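Local atomic coordinates of aspartate aminotransferase, cytoplasmic (Schizosaccharomyces pombe 972h-, PDB entry 6JPK), a protein that catalyses the pyridoxal 5'-phosphate-dependent transfer of the amino group between L-aspartate and 2-oxoglutarate, giving oxaloacetate and L-glutamate, as a homodimer. Residues Phe118-Phe122 and Tyr123-Thr127; Asn135-Trp138 and Pro139-Thr143; Tyr157-Ala160 and Lys161-Ser164; Asp229-Arg232 and Asp233-Ala236; Thr351-Gly355 and Met356-Thr360. The protein carries 1 engineered substitution. All blocks are in the same frame, centred on the assembly; numbering follows the deposited sequence.

All five contacts are local, each between adjoining segments, and they follow one another along the chain without nesting or crossing. Contact 1 is the last part of helix 107-127, where it meets the second subunit. Contact 2 turns the chain from strand 131-135 into helix 140-147, and contact 3 closes the tight loop between strands 152-159 and 164-165 at the edge of the mixed sheet. Contact 4 joins two short helices, 230-233 and 235-241. Contact 5 leads from helix 349-352 into strand 357-359. Contacts 2, 3 and 5 touch one another: P136 packs on both W158 and F359, tying the main sheet to the smaller antiparallel pair of strands.

Contact 1 of 5, residues Phe118-Phe122 and Tyr123-Thr127; sequences FIETF and YVKHT
The imidazole of H126 turns its edge to the carbonyl of F122: F122 O lies in the plane of the H126 ring, 3.4 Å from NE2, a weak hydrogen bond. A water at the same edge donates to F122 O and stands 3.0 Å from H126 NE2. One face of the imidazole takes Y123 O and CG2 of T127. Over a face of the F122 ring sits CG2 of T121, while the Y123 ring meets T127 OG1 near its rim. Here the helix makes a wider pi-type turn, so that I119 O accepts from both Y123 N and V124 N. The V124 bond is the straighter, 163° at the hydrogen. One residue on, K125 N reaches E120 O at 3.1 Å. The side chain of E120 bends at chi2 (-80°), and OE1 of E120 uses its syn lone pair to take K125 NZ at 2.8 Å, a salt bridge. On the side of the helix turned to the sheet, CG2 of I119 lies 4.0 Å from Y123 CB, and both residues pack on strands 182-186 and 215-220; Y123 OH bonds G180 O. F118 and F122 pack on I9 of the second subunit. The chemistry is divided accordingly: apolar groups face the sheet and the dimer partner, the charges of E120 and K125 probably offset each other on the outer side, and T127 N and OG1 both donate to Y123 O where the helix ends.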
# COMPACT_ATOMS: atom_id res chain seq x y z
N PHE A 118 -2.35 15.23 0.85
CA PHE A 118 -1.55 16.45 0.72
C PHE A 118 -2.44 17.67 0.51
O PHE A 118 -2.28 18.70 1.18
CB PHE A 118 -0.55 16.33 -0.44
CG PHE A 118 0.20 17.60 -0.66
CD1 PHE A 118 1.29 17.91 0.12
CD2 PHE A 118 -0.23 18.53 -1.60
CE1 PHE A 118 1.98 19.11 -0.05
CE2 PHE A 118 0.43 19.71 -1.77
CZ PHE A 118 1.55 20.01 -0.98
N ILE A 119 -3.39 17.59 -0.42
CA ILE A 119 -4.21 18.75 -0.75
C ILE A 119 -5.08 19.16 0.44
O ILE A 119 -5.29 20.35 0.69
CB ILE A 119 -5.04 18.48 -2.02
CG1 ILE A 119 -4.11 18.45 -3.24
CG2 ILE A 119 -6.12 19.55 -2.21
CD1 ILE A 119 -4.72 17.78 -4.48
N GLU A 120 -5.59 18.18 1.20
CA GLU A 120 -6.39 18.51 2.38
C GLU A 120 -5.57 19.29 3.40
O GLU A 120 -6.01 20.34 3.88
CB GLU A 120 -6.97 17.23 3.00
CG GLU A 120 -7.97 17.49 4.14
CD GLU A 120 -7.31 17.83 5.47
OE1 GLU A 120 -7.88 18.64 6.22
OE2 GLU A 120 -6.22 17.30 5.77
N THR A 121 -4.37 18.81 3.72
CA THR A 121 -3.56 19.46 4.75
C THR A 121 -3.05 20.83 4.30
O THR A 121 -3.10 21.80 5.06
CB THR A 121 -2.37 18.55 5.12
OG1 THR A 121 -2.87 17.36 5.72
CG2 THR A 121 -1.41 19.25 6.09
N PHE A 122 -2.55 20.93 3.06
CA PHE A 122 -1.82 22.12 2.65
C PHE A 122 -2.63 23.07 1.77
O PHE A 122 -2.12 24.13 1.40
CB PHE A 122 -0.52 21.70 1.95
CG PHE A 122 0.47 21.06 2.88
CD1 PHE A 122 1.27 21.85 3.71
CD2 PHE A 122 0.56 19.68 2.98
CE1 PHE A 122 2.17 21.26 4.60
CE2 PHE A 122 1.47 19.09 3.87
CZ PHE A 122 2.27 19.89 4.68
N TYR A 123 -3.87 22.72 1.45
CA TYR A 123 -4.71 23.62 0.66
C TYR A 123 -6.08 23.82 1.30
O TYR A 123 -6.47 24.97 1.58
CB TYR A 123 -4.86 23.09 -0.77
CG TYR A 123 -5.60 24.02 -1.70
CD1 TYR A 123 -5.01 25.21 -2.13
CD2 TYR A 123 -6.88 23.72 -2.16
CE1 TYR A 123 -5.66 26.07 -2.98
CE2 TYR A 123 -7.54 24.56 -3.02
CZ TYR A 123 -6.93 25.74 -3.43
OH TYR A 123 -7.59 26.60 -4.28
N VAL A 124 -6.81 22.72 1.54
CA VAL A 124 -8.18 22.83 2.03
C VAL A 124 -8.22 23.49 3.40
O VAL A 124 -9.07 24.35 3.66
CB VAL A 124 -8.85 21.44 2.06
CG1 VAL A 124 -10.23 21.52 2.77
CG2 VAL A 124 -9.01 20.88 0.64
N LYS A 125 -7.30 23.11 4.30
CA LYS A 125 -7.24 23.65 5.66
C LYS A 125 -7.43 25.16 5.72
O LYS A 125 -8.18 25.67 6.57
CB LYS A 125 -5.91 23.28 6.30
CG LYS A 125 -5.99 22.59 7.64
CD LYS A 125 -6.46 21.16 7.51
CE LYS A 125 -5.94 20.30 8.66
NZ LYS A 125 -6.66 19.00 8.75
N HIS A 126 -6.75 25.91 4.85
CA HIS A 126 -6.83 27.36 4.94
C HIS A 126 -7.72 28.00 3.88
O HIS A 126 -8.10 29.16 4.04
CB HIS A 126 -5.42 27.97 4.89
CG HIS A 126 -4.74 27.81 3.58
ND1 HIS A 126 -4.74 28.80 2.61
CD2 HIS A 126 -4.03 26.78 3.06
CE1 HIS A 126 -4.06 28.38 1.56
NE2 HIS A 126 -3.62 27.16 1.81
N THR A 127 -8.10 27.27 2.82
CA THR A 127 -8.99 27.84 1.82
C THR A 127 -10.45 27.41 1.97
O THR A 127 -11.33 28.10 1.45
CB THR A 127 -8.55 27.47 0.39
OG1 THR A 127 -8.73 26.06 0.17
CG2 THR A 127 -7.08 27.86 0.14
O HOH W 1 -1.54 26.28 -0.15

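Contact 2 of 5, residues Asn135-Trp138 and Pro139-Thr143; sequences NPTW and PVHRT
T137 OG1 and H141 ND1 share a hydrogen bond of 3.1 Å, either being a possible donor, and OG1 also bonds H186. The far nitrogen of the imidazole, H141 NE2, bonds OD2 of D219, probably the aspartate that pairs with the pyridine nitrogen of the cofactor in this family; H141 would then be a second-shell residue, itself positioned by T137. The backbone closes the turn through H141 N, which reaches W138 O at 2.9 Å. Packing centres on the indole of W138, whose CG lies anti to the backbone N (chi1 -175°) and sends the ring alongside V140. V140 CB sits over the six-membered ring of W138, 3.7 Å from its centroid, in a CH-pi contact. The edge of that ring points to the face of H141 in an offset edge-to-face pair, planes 77° apart, with W138 CE3 3.5 Å from H141 CD2. P139 CD touches W138 CD1 at 3.4 Å. An alanine in place of W138 is likely to strip both V140 and H141 of their aromatic partner and to open a gap in the site where, by similarity, W138 binds L-aspartate. The turn links strand 131-135 to helix 140-147; W138 and H141 rest on helix 107-127 through T109 and N112, and V140 packs on R289 of the second subunit.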
# COMPACT_ATOMS: atom_id res chain seq x y z
N ASN A 135 -20.41 13.45 -12.08
CA ASN A 135 -21.62 12.70 -11.77
C ASN A 135 -22.08 11.97 -13.02
O ASN A 135 -22.67 12.60 -13.92
CB ASN A 135 -22.71 13.65 -11.26
CG ASN A 135 -23.92 12.90 -10.73
OD1 ASN A 135 -23.91 11.67 -10.63
ND2 ASN A 135 -24.97 13.64 -10.39
N PRO A 136 -21.85 10.64 -13.14
CA PRO A 136 -21.25 9.73 -12.17
C PRO A 136 -19.73 9.63 -12.23
O PRO A 136 -19.11 10.12 -13.18
CB PRO A 136 -21.87 8.37 -12.56
CG PRO A 136 -21.94 8.47 -14.07
CD PRO A 136 -22.32 9.92 -14.34
N THR A 137 -19.13 8.97 -11.24
CA THR A 137 -17.70 8.67 -11.30
C THR A 137 -17.45 7.37 -10.54
O THR A 137 -18.36 6.79 -9.95
CB THR A 137 -16.86 9.81 -10.72
OG1 THR A 137 -15.47 9.58 -11.02
CG2 THR A 137 -17.02 9.90 -9.19
N TRP A 138 -16.20 6.94 -10.55
CA TRP A 138 -15.74 5.86 -9.69
C TRP A 138 -16.11 6.17 -8.23
O TRP A 138 -15.68 7.21 -7.70
CB TRP A 138 -14.24 5.70 -9.85
CG TRP A 138 -13.65 4.56 -9.11
CD1 TRP A 138 -14.20 3.32 -8.94
CD2 TRP A 138 -12.40 4.54 -8.42
NE1 TRP A 138 -13.36 2.53 -8.19
CE2 TRP A 138 -12.25 3.26 -7.86
CE3 TRP A 138 -11.39 5.49 -8.22
CZ2 TRP A 138 -11.12 2.90 -7.11
CZ3 TRP A 138 -10.27 5.13 -7.48
CH2 TRP A 138 -10.15 3.85 -6.94
N PRO A 139 -16.91 5.32 -7.57
CA PRO A 139 -17.47 5.71 -6.25
C PRO A 139 -16.43 5.97 -5.17
O PRO A 139 -16.71 6.72 -4.23
CB PRO A 139 -18.37 4.51 -5.89
CG PRO A 139 -18.67 3.84 -7.22
CD PRO A 139 -17.41 4.01 -8.03
N VAL A 140 -15.24 5.39 -5.28
CA VAL A 140 -14.20 5.67 -4.30
C VAL A 140 -13.72 7.12 -4.38
O VAL A 140 -13.17 7.64 -3.41
CB VAL A 140 -13.04 4.67 -4.49
CG1 VAL A 140 -11.87 5.02 -3.60
CG2 VAL A 140 -13.53 3.26 -4.16
N HIS A 141 -13.93 7.81 -5.51
CA HIS A 141 -13.54 9.22 -5.56
C HIS A 141 -14.24 10.02 -4.47
O HIS A 141 -13.63 10.91 -3.86
CB HIS A 141 -13.84 9.82 -6.93
CG HIS A 141 -12.79 9.53 -7.96
ND1 HIS A 141 -12.96 9.83 -9.30
CD2 HIS A 141 -11.56 8.97 -7.85
CE1 HIS A 141 -11.88 9.45 -9.97
NE2 HIS A 141 -11.02 8.93 -9.11
N ARG A 142 -15.50 9.71 -4.19
CA ARG A 142 -16.22 10.47 -3.17
C ARG A 142 -15.76 10.08 -1.77
O ARG A 142 -15.39 10.94 -0.97
CB ARG A 142 -17.73 10.28 -3.30
CG ARG A 142 -18.47 10.85 -2.09
CD ARG A 142 -20.00 10.72 -2.21
NE ARG A 142 -20.53 11.56 -3.28
CZ ARG A 142 -20.89 12.84 -3.15
NH1 ARG A 142 -20.78 13.47 -1.98
NH2 ARG A 142 -21.37 13.48 -4.20
N THR A 143 -15.79 8.78 -1.45
CA THR A 143 -15.51 8.36 -0.07
C THR A 143 -14.06 8.60 0.31
O THR A 143 -13.78 8.95 1.45
CB THR A 143 -15.87 6.88 0.13
OG1 THR A 143 -15.19 6.07 -0.83
CG2 THR A 143 -17.36 6.66 -0.02

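Contact 3 of 5, residues Tyr157-Ala160 and Lys161-Ser164; sequences YWDA and KNRS
R163 and S164 both face D159 across the strands, forming a G1 beta bulge in which R163 adopts left-handed backbone angles (phi 46°, psi 54°), a conformation more often left to glycine. Within the bulge, D159 and S164 form the antiparallel hydrogen-bonded pair: D159 N reaches S164 O at 2.8 Å and S164 N returns to D159 O at 3.2 Å. The first torsion of D159 swings its carboxylate toward N162, which it holds at two points. OD1 of D159 is met by N162 N from above the carboxylate plane at 3.2 Å, while OD2 of D159 accepts from N162 ND2 at 2.8 Å, on its syn side but tilted out of the carboxylate plane, the two flat groups being turned 68° apart. On the other side W158 lies alongside R163, its CH2 3.5 Å from R163 CA, and S164 N stands over one face of the indole. With an alanine at D159, N162 N and ND2 would probably both lose their acceptor, and the N162 amide would be set free to turn. R163 NH1 bonds S346 O, with W347 in cation-pi contact. One carboxylate thus answers two N-H donors, its charge probably strengthening both bonds, which add to the backbone pair that closes the turn.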
# COMPACT_ATOMS: atom_id res chain seq x y z
N TYR A 157 -22.20 15.12 -15.72
CA TYR A 157 -21.36 14.47 -16.72
C TYR A 157 -22.15 13.64 -17.72
O TYR A 157 -21.96 13.77 -18.93
CB TYR A 157 -20.29 13.60 -16.04
CG TYR A 157 -19.15 13.32 -16.99
CD1 TYR A 157 -19.17 12.20 -17.81
CD2 TYR A 157 -18.09 14.21 -17.10
CE1 TYR A 157 -18.14 11.96 -18.71
CE2 TYR A 157 -17.06 13.98 -18.00
CZ TYR A 157 -17.08 12.85 -18.80
OH TYR A 157 -16.06 12.61 -19.70
N TRP A 158 -23.03 12.77 -17.24
CA TRP A 158 -23.83 11.94 -18.13
C TRP A 158 -25.14 12.65 -18.45
O TRP A 158 -25.92 12.95 -17.55
CB TRP A 158 -24.10 10.57 -17.50
CG TRP A 158 -24.93 9.61 -18.35
CD1 TRP A 158 -26.19 9.13 -18.07
CD2 TRP A 158 -24.55 9.01 -19.60
NE1 TRP A 158 -26.60 8.28 -19.07
CE2 TRP A 158 -25.61 8.18 -20.01
CE3 TRP A 158 -23.40 9.08 -20.40
CZ2 TRP A 158 -25.56 7.43 -21.19
CZ3 TRP A 158 -23.35 8.34 -21.56
CH2 TRP A 158 -24.43 7.53 -21.95
N ASP A 159 -25.37 12.91 -19.73
CA ASP A 159 -26.65 13.43 -20.23
C ASP A 159 -27.47 12.22 -20.67
O ASP A 159 -27.26 11.68 -21.76
CB ASP A 159 -26.39 14.41 -21.38
CG ASP A 159 -27.66 14.91 -22.06
OD1 ASP A 159 -28.78 14.39 -21.81
OD2 ASP A 159 -27.54 15.84 -22.88
N ALA A 160 -28.39 11.77 -19.81
CA ALA A 160 -29.05 10.49 -20.04
C ALA A 160 -29.98 10.53 -21.25
O ALA A 160 -30.05 9.56 -22.02
CB ALA A 160 -29.81 10.05 -18.78
N LYS A 161 -30.70 11.64 -21.43
CA LYS A 161 -31.60 11.76 -22.58
C LYS A 161 -30.84 11.64 -23.90
O LYS A 161 -31.31 10.97 -24.83
CB LYS A 161 -32.35 13.10 -22.53
CG LYS A 161 -33.28 13.33 -23.72
CD LYS A 161 -34.72 13.64 -23.27
CE LYS A 161 -35.34 12.49 -22.45
NZ LYS A 161 -36.77 12.74 -22.06
N ASN A 162 -29.69 12.29 -24.01
CA ASN A 162 -28.92 12.24 -25.24
C ASN A 162 -27.83 11.16 -25.23
O ASN A 162 -27.14 11.00 -26.23
CB ASN A 162 -28.31 13.61 -25.53
CG ASN A 162 -29.39 14.68 -25.72
OD1 ASN A 162 -30.35 14.46 -26.47
ND2 ASN A 162 -29.26 15.81 -25.03
N ARG A 163 -27.71 10.41 -24.13
CA ARG A 163 -26.66 9.40 -23.96
C ARG A 163 -25.30 9.95 -24.39
O ARG A 163 -24.60 9.38 -25.24
CB ARG A 163 -27.03 8.11 -24.72
CG ARG A 163 -28.38 7.51 -24.23
CD ARG A 163 -29.02 6.55 -25.22
NE ARG A 163 -29.93 5.63 -24.54
CZ ARG A 163 -30.57 4.61 -25.12
NH1 ARG A 163 -30.44 4.37 -26.43
NH2 ARG A 163 -31.36 3.83 -24.39
N SER A 164 -24.92 11.08 -23.80
CA SER A 164 -23.69 11.75 -24.19
C SER A 164 -23.14 12.49 -22.98
O SER A 164 -23.70 12.45 -21.88
CB SER A 164 -23.94 12.71 -25.36
OG SER A 164 -24.90 13.69 -24.97

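Contact 4 of 5, residues Asp229-Arg232 and Asp233-Ala236; sequences DLNR and DSWA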
# COMPACT_ATOMS: atom_id res chain seq x y z
N ASP A 229 -2.88 4.26 -28.24
CA ASP A 229 -1.97 5.35 -28.61
C ASP A 229 -1.69 6.12 -27.32
O ASP A 229 -2.60 6.77 -26.79
CB ASP A 229 -2.62 6.24 -29.68
CG ASP A 229 -1.69 7.34 -30.20
OD1 ASP A 229 -0.88 7.91 -29.44
OD2 ASP A 229 -1.78 7.64 -31.41
N LEU A 230 -0.45 6.05 -26.83
CA LEU A 230 -0.12 6.62 -25.53
C LEU A 230 -0.25 8.14 -25.52
O LEU A 230 -0.78 8.72 -24.57
CB LEU A 230 1.29 6.21 -25.12
CG LEU A 230 1.44 4.76 -24.69
CD1 LEU A 230 2.90 4.35 -24.74
CD2 LEU A 230 0.87 4.56 -23.30
N ASN A 231 0.28 8.81 -26.55
CA ASN A 231 0.23 10.28 -26.58
C ASN A 231 -1.19 10.80 -26.81
O ASN A 231 -1.54 11.86 -26.28
CB ASN A 231 1.17 10.82 -27.66
CG ASN A 231 2.63 10.61 -27.31
OD1 ASN A 231 2.96 10.21 -26.20
ND2 ASN A 231 3.51 10.87 -28.26
N ARG A 232 -2.00 10.08 -27.60
CA ARG A 232 -3.41 10.46 -27.73
C ARG A 232 -4.12 10.39 -26.39
O ARG A 232 -4.92 11.27 -26.05
CB ARG A 232 -4.11 9.54 -28.74
CG ARG A 232 -5.59 9.83 -28.95
CD ARG A 232 -6.20 8.82 -29.93
NE ARG A 232 -5.42 8.74 -31.16
CZ ARG A 232 -5.44 7.71 -32.01
NH1 ARG A 232 -6.21 6.65 -31.78
NH2 ARG A 232 -4.69 7.75 -33.11
N ASP A 233 -3.85 9.35 -25.60
CA ASP A 233 -4.58 9.20 -24.35
C ASP A 233 -4.12 10.18 -23.27
O ASP A 233 -4.89 10.48 -22.36
CB ASP A 233 -4.49 7.75 -23.86
CG ASP A 233 -5.28 6.79 -24.74
OD1 ASP A 233 -5.98 7.28 -25.66
OD2 ASP A 233 -5.18 5.55 -24.55
N SER A 234 -2.89 10.70 -23.38
CA SER A 234 -2.41 11.74 -22.47
C SER A 234 -2.58 13.15 -23.04
O SER A 234 -2.03 14.10 -22.48
CB SER A 234 -0.93 11.49 -22.13
OG SER A 234 -0.10 11.66 -23.27
N TRP A 235 -3.36 13.30 -24.11
CA TRP A 235 -3.47 14.60 -24.79
C TRP A 235 -3.96 15.70 -23.84
O TRP A 235 -3.44 16.82 -23.86
CB TRP A 235 -4.42 14.50 -25.99
CG TRP A 235 -4.58 15.84 -26.67
CD1 TRP A 235 -3.80 16.35 -27.66
CD2 TRP A 235 -5.55 16.85 -26.35
NE1 TRP A 235 -4.24 17.62 -28.00
CE2 TRP A 235 -5.31 17.95 -27.21
CE3 TRP A 235 -6.60 16.94 -25.43
CZ2 TRP A 235 -6.08 19.12 -27.17
CZ3 TRP A 235 -7.37 18.11 -25.39
CH2 TRP A 235 -7.10 19.18 -26.26
N ALA A 236 -4.97 15.40 -23.02
CA ALA A 236 -5.54 16.43 -22.15
C ALA A 236 -4.53 16.92 -21.12
O ALA A 236 -4.45 18.12 -20.85
CB ALA A 236 -6.80 15.89 -21.45
O HOH W 2 2.58 11.18 -23.43
O HOH W 3 -0.02 13.79 -25.35
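D233 N donates to D229 O at 3.1 Å, and on this inner side the contact is tight. The buried carboxylate of D233 folds back beside the same carbonyl, its CG 3.4 Å from D229 O, because CG stands beside the backbone N (chi1 -70°). Its oxygens are satisfied from outside the two segments: OD1 bonds S227 OG, and OD2 has a weak bond from G224 N. One residue on, S234 N reaches L230 O at 3.1 Å. The pair D229 and R232 forms the looser, more exposed part. D229 is the N-cap of the short helix, and its OD1 accepts from R232 N at 3.1 Å, met from above the carboxylate plane. The exposed R232 bends at chi3 so that its guanidinium lies with one face over D229 CB; NH2 of R232 comes within 3.4 Å of D229 OD2, but the oxygen sits well out of the guanidinium plane, so this salt bridge rests on charge without a directed N-H. A separate hydrated spot lies elsewhere on the turn, where two waters bridge N231 and the buried S234: one donates to N231 O at 2.6 Å and also bonds S234 OG, and a second lies 2.7 Å from S234 OG, near N231 OD1, which itself bonds R89. S234 breaks the helical path, and W235 N bonds R232 O as the next helix starts. Helix 230-233 packs through L230 on the long helix 310-340, while W235, in cation-pi contact with R199, and A236 lie on helix 199-211.

Contact 5 of 5, residues Thr351-Gly355 and Met356-Thr360; sequences TQQIG and MFSFT
Q353 meets S358 and F359 across the bend that carries the chain from helix 349-352 into strand 357-359, one half of a two-stranded antiparallel sheet with strand 383-385. Its side chain leaves beside the backbone N (chi1 -65°) and runs extended beyond CG, so the flat amide reaches the strand with both polar atoms, OE1 and NE2, engaged. OE1 of Q353 accepts from S358 OG at 2.7 Å, in the carbonyl plane, while NE2 of Q353 donates to F359 O at 2.9 Å, almost straight at 176° and within the amide's own plane. Two bonds to neighbouring residues thus fix the rotation of this buried amide, and R331 NH1 adds a weak bond to OE1. R331 NH2 in turn bonds G355 O and F357 O. M356 CG lies over one face of the F357 ring, near its rim. F357 packs on R383 and N191, which by similarity bind L-aspartate, and this places the strand beside the substrate site. At G355, with phi 92° and an extended psi, a side chain would collide with the carbonyl oxygen of I354. Nearby a water spans the bend, donating to I354 O at 2.7 Å and accepting from F357 N at 3.0 Å.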
# COMPACT_ATOMS: atom_id res chain seq x y z
N THR A 351 -20.30 2.96 -29.60
CA THR A 351 -19.02 3.07 -30.29
C THR A 351 -18.37 4.45 -30.15
O THR A 351 -17.18 4.59 -30.47
CB THR A 351 -19.17 2.68 -31.78
OG1 THR A 351 -20.18 3.48 -32.39
CG2 THR A 351 -19.56 1.20 -31.93
N GLN A 352 -19.09 5.46 -29.65
CA GLN A 352 -18.48 6.76 -29.38
C GLN A 352 -17.75 6.79 -28.04
O GLN A 352 -16.82 7.58 -27.87
CB GLN A 352 -19.54 7.87 -29.43
CG GLN A 352 -20.03 8.17 -30.83
CD GLN A 352 -21.33 8.93 -30.85
OE1 GLN A 352 -22.07 8.96 -29.86
NE2 GLN A 352 -21.64 9.53 -31.98
N GLN A 353 -18.15 5.93 -27.12
CA GLN A 353 -17.43 5.73 -25.87
C GLN A 353 -16.12 4.96 -26.12
O GLN A 353 -15.91 4.34 -27.16
CB GLN A 353 -18.31 4.96 -24.88
CG GLN A 353 -19.57 5.74 -24.45
CD GLN A 353 -20.63 4.82 -23.84
OE1 GLN A 353 -20.41 3.62 -23.72
NE2 GLN A 353 -21.76 5.39 -23.45
N ILE A 354 -15.25 4.99 -25.11
CA ILE A 354 -13.93 4.39 -25.22
C ILE A 354 -13.53 3.80 -23.87
O ILE A 354 -13.99 4.26 -22.82
CB ILE A 354 -12.89 5.44 -25.71
CG1 ILE A 354 -11.61 4.77 -26.24
CG2 ILE A 354 -12.55 6.43 -24.60
CD1 ILE A 354 -10.76 5.71 -27.07
N GLY A 355 -12.67 2.79 -23.90
CA GLY A 355 -12.27 2.12 -22.68
C GLY A 355 -13.15 0.93 -22.38
O GLY A 355 -14.04 0.55 -23.15
N MET A 356 -12.92 0.33 -21.21
CA MET A 356 -13.61 -0.93 -20.96
C MET A 356 -14.93 -0.78 -20.22
O MET A 356 -15.60 -1.79 -19.99
CB MET A 356 -12.70 -1.91 -20.22
CG MET A 356 -12.39 -1.61 -18.78
SD MET A 356 -11.46 -3.03 -18.14
CE MET A 356 -12.79 -4.12 -17.69
N PHE A 357 -15.36 0.44 -19.88
CA PHE A 357 -16.66 0.66 -19.27
C PHE A 357 -17.58 1.43 -20.20
O PHE A 357 -17.15 2.29 -20.98
CB PHE A 357 -16.54 1.39 -17.93
CG PHE A 357 -15.72 0.65 -16.92
CD1 PHE A 357 -16.18 -0.54 -16.37
CD2 PHE A 357 -14.48 1.13 -16.52
CE1 PHE A 357 -15.43 -1.24 -15.45
CE2 PHE A 357 -13.72 0.44 -15.59
CZ PHE A 357 -14.19 -0.74 -15.05
N SER A 358 -18.88 1.13 -20.11
CA SER A 358 -19.87 1.74 -20.99
C SER A 358 -21.16 1.98 -20.22
O SER A 358 -21.70 1.05 -19.61
CB SER A 358 -20.16 0.83 -22.20
OG SER A 358 -21.38 1.21 -22.82
N PHE A 359 -21.65 3.21 -20.26
CA PHE A 359 -23.04 3.47 -19.90
C PHE A 359 -23.90 3.10 -21.11
O PHE A 359 -23.83 3.77 -22.15
CB PHE A 359 -23.25 4.93 -19.47
CG PHE A 359 -23.44 5.11 -17.97
CD1 PHE A 359 -22.73 4.34 -17.06
CD2 PHE A 359 -24.32 6.09 -17.49
CE1 PHE A 359 -22.90 4.53 -15.67
CE2 PHE A 359 -24.50 6.27 -16.11
CZ PHE A 359 -23.79 5.49 -15.20
N THR A 360 -24.67 2.02 -20.98
CA THR A 360 -25.50 1.53 -22.07
C THR A 360 -26.75 2.38 -22.28
O THR A 360 -27.30 2.39 -23.39
CB THR A 360 -25.94 0.09 -21.80
OG1 THR A 360 -26.69 0.05 -20.57
CG2 THR A 360 -24.73 -0.85 -21.68
O HOH W 4 -14.51 3.34 -20.29